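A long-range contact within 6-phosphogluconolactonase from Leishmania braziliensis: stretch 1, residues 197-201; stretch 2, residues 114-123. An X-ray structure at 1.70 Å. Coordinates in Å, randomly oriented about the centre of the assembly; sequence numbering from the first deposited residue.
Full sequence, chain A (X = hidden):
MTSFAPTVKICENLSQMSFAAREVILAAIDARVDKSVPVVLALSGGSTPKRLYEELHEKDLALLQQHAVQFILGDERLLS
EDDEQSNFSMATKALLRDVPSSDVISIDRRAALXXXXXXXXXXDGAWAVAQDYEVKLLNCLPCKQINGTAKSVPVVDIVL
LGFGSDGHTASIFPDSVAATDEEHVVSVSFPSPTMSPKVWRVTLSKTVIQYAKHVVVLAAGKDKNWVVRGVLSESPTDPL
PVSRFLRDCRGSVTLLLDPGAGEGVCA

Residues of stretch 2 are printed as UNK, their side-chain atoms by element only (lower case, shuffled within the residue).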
# COMPACT_ATOMS: atom_id res chain seq x y z
N PRO A 197 -8.79 8.87 9.04
CA PRO A 197 -9.76 9.94 8.94
C PRO A 197 -11.01 9.57 8.13
O PRO A 197 -10.93 8.73 7.23
CB PRO A 197 -8.98 11.07 8.24
CG PRO A 197 -7.87 10.43 7.56
CD PRO A 197 -7.54 9.19 8.32
N LYS A 198 -12.13 10.21 8.46
CA LYS A 198 -13.41 9.97 7.80
C LYS A 198 -13.47 10.75 6.49
O LYS A 198 -14.09 11.82 6.40
CB LYS A 198 -14.58 10.40 8.71
CG LYS A 198 -14.66 9.66 10.04
CD LYS A 198 -14.80 8.16 9.83
CE LYS A 198 -15.01 7.41 11.13
NZ LYS A 198 -15.07 5.95 10.87
N VAL A 199 -12.80 10.22 5.47
CA VAL A 199 -12.72 10.85 4.17
C VAL A 199 -12.63 9.75 3.13
O VAL A 199 -12.03 8.69 3.40
CB VAL A 199 -11.46 11.78 4.04
CG1 VAL A 199 -10.17 11.01 4.26
CG2 VAL A 199 -11.43 12.53 2.67
N TRP A 200 -13.24 9.99 1.97
CA TRP A 200 -13.16 9.04 0.86
C TRP A 200 -11.71 8.77 0.47
O TRP A 200 -10.81 9.61 0.69
CB TRP A 200 -13.99 9.50 -0.37
CG TRP A 200 -15.41 9.11 -0.25
CD1 TRP A 200 -16.41 9.81 0.35
CD2 TRP A 200 -16.00 7.89 -0.72
NE1 TRP A 200 -17.59 9.11 0.29
CE2 TRP A 200 -17.36 7.92 -0.36
CE3 TRP A 200 -15.51 6.78 -1.42
CZ2 TRP A 200 -18.23 6.87 -0.65
CZ3 TRP A 200 -16.37 5.74 -1.71
CH2 TRP A 200 -17.72 5.80 -1.34
N ARG A 201 -11.51 7.57 -0.07
CA ARG A 201 -10.20 7.05 -0.44
C ARG A 201 -10.15 6.58 -1.89
O ARG A 201 -11.16 6.18 -2.49
CB ARG A 201 -9.79 5.85 0.45
CG ARG A 201 -10.10 5.98 1.93
CD ARG A 201 -9.30 7.09 2.57
NE ARG A 201 -9.52 7.19 4.02
CZ ARG A 201 -8.86 6.49 4.93
NH1 ARG A 201 -7.92 5.63 4.57
NH2 ARG A 201 -9.13 6.65 6.22
N UNK A 114 -14.38 18.80 -2.86
CA UNK A 114 -15.66 19.40 -2.46
C UNK A 114 -16.61 18.41 -1.75
O UNK A 114 -17.51 18.85 -1.03
c UNK A 114 -16.36 20.07 -3.66
N UNK A 115 -16.42 17.10 -1.94
CA UNK A 115 -17.36 16.09 -1.41
C UNK A 115 -16.73 14.90 -0.65
O UNK A 115 -17.46 14.03 -0.16
c UNK A 115 -18.26 15.54 -2.56
c UNK A 115 -19.05 16.68 -3.24
o UNK A 115 -17.44 14.87 -3.53
N UNK A 116 -15.40 14.85 -0.55
CA UNK A 116 -14.70 13.65 -0.03
C UNK A 116 -14.97 13.36 1.46
O UNK A 116 -14.75 12.25 1.92
o UNK A 116 -12.59 14.83 0.39
c UNK A 116 -13.19 13.74 -0.29
N UNK A 117 -15.44 14.36 2.21
CA UNK A 117 -15.79 14.14 3.61
C UNK A 117 -17.26 13.74 3.81
O UNK A 117 -17.70 13.51 4.93
c UNK A 117 -15.41 15.36 4.45
n UNK A 117 -11.69 18.21 6.21
c UNK A 117 -12.05 16.95 5.48
c UNK A 117 -13.55 16.76 5.40
c UNK A 117 -13.91 15.65 4.44
N UNK A 118 -18.01 13.65 2.71
CA UNK A 118 -19.41 13.25 2.77
C UNK A 118 -19.47 11.77 2.52
O UNK A 118 -19.20 11.32 1.41
c UNK A 118 -21.71 13.79 1.84
o UNK A 118 -22.44 14.67 1.35
o UNK A 118 -22.18 12.78 2.42
c UNK A 118 -20.21 13.99 1.70
N UNK A 119 -19.83 11.01 3.55
CA UNK A 119 -19.78 9.56 3.48
C UNK A 119 -20.58 9.01 2.30
O UNK A 119 -20.10 8.14 1.59
c UNK A 119 -20.57 6.89 6.20
o UNK A 119 -20.63 7.69 7.17
o UNK A 119 -20.73 5.66 6.30
c UNK A 119 -20.27 8.95 4.80
c UNK A 119 -20.30 7.45 4.81
N UNK A 120 -21.80 9.52 2.09
CA UNK A 120 -22.60 9.05 0.96
C UNK A 120 -22.24 9.82 -0.32
O UNK A 120 -21.93 9.21 -1.35
c UNK A 120 -24.97 8.33 0.34
c UNK A 120 -26.24 9.07 -0.12
n UNK A 120 -28.32 8.89 -1.51
c UNK A 120 -27.08 8.20 -1.06
c UNK A 120 -24.10 9.19 1.26
N UNK A 121 -22.26 11.15 -0.23
CA UNK A 121 -22.15 12.02 -1.41
C UNK A 121 -20.80 12.05 -2.11
O UNK A 121 -20.70 12.57 -3.22
N UNK A 122 -19.77 11.49 -1.47
CA UNK A 122 -18.40 11.55 -1.98
C UNK A 122 -18.04 10.54 -3.06
O UNK A 122 -16.96 10.62 -3.65
N UNK A 123 -18.93 9.58 -3.32
CA UNK A 123 -18.61 8.46 -4.21
C UNK A 123 -18.19 8.89 -5.61
O UNK A 123 -17.19 8.40 -6.12
c UNK A 123 -20.96 5.56 -5.36
c UNK A 123 -18.49 5.41 -4.88
c UNK A 123 -19.65 6.33 -5.27
c UNK A 123 -19.80 7.50 -4.30
O HOH W 1 -16.41 12.80 7.09

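Position 114 carries a single side-chain carbon and lies out of reach of stretch 1, which makes it Ala114. Position 115 has one carbon bearing an oxygen and a second carbon, the beta-branched pattern of a threonine; the side chain of Thr115 touches nothing on stretch 1.

At position 116 one carbon is followed by one oxygen, hence Ser116. Its OG lies 3.4 Å from Val199 CG2, and its backbone O accepts a hydrogen bond from Trp200 N at 2.7 Å and 171°, nearly linear. The same O lies 3.3 Å from Val199 CA, a CA-H...O contact.

Position 117 shows four carbons in a row ending in nitrogen, so it is Lys117. Its CA-to-CB bond points away, yet CG comes within 4.4 Å of Val199 CG2. Water 1 donates to both Lys117 O and Lys198 O, each at 2.6 Å, and so bridges the stretches.

Position 118 has two carbons, the second carrying two oxygens: Asp118. Its CA-to-CB bond points away, while its backbone O accepts from Trp200 NE1 at 3.0 Å and 134°. Position 119 has three carbons, the third with two oxygens, one methylene longer, and is Glu119; its O also receives Trp200 NE1 at 3.0 Å, but at 127° this bond is weak.

Four carbons in line and a terminal nitrogen recur at position 120, Lys120, whose side chain stays 6.6 Å or more from stretch 1.

Position 121 has no side-chain atoms: Gly121. Its N donates to Asp118 OD1 at 3.1 Å, and an ideal CB would clash with Asp118 OD2 at 2.6 Å. Position 122 is equally bare, Gly122; here an ideal CB would fall 2.2 Å from Trp200 CD1, a clash, whereas the existing CA sits 3.4 Å from Trp200 NE1.

Position 123 has four carbons forked at the second, which identifies Leu123. CD1 meets Trp200 CH2 at 3.6 Å, and CA lies 4.0 Å from the centroid of the indole six-membered ring, 13° off its normal, a CH-pi contact over the face.

The contact centres on Trp200, which has 140 Å² covered by stretch 2. Its backbone N fixes the chain to Ser116, while NE1 is shared between two carbonyls near the ring plane, a bifurcated arrangement consistent with the bent angles. The turn from Thr115 to Asp118, closed by Asp118 N to Thr115 O at 2.9 Å, contains Ser116 and ends at Asp118, two of the acceptor residues. Gly122 and Leu123 backbone atoms cover one indole face.

Stretch 2 114-123: ATSKDEKGGL
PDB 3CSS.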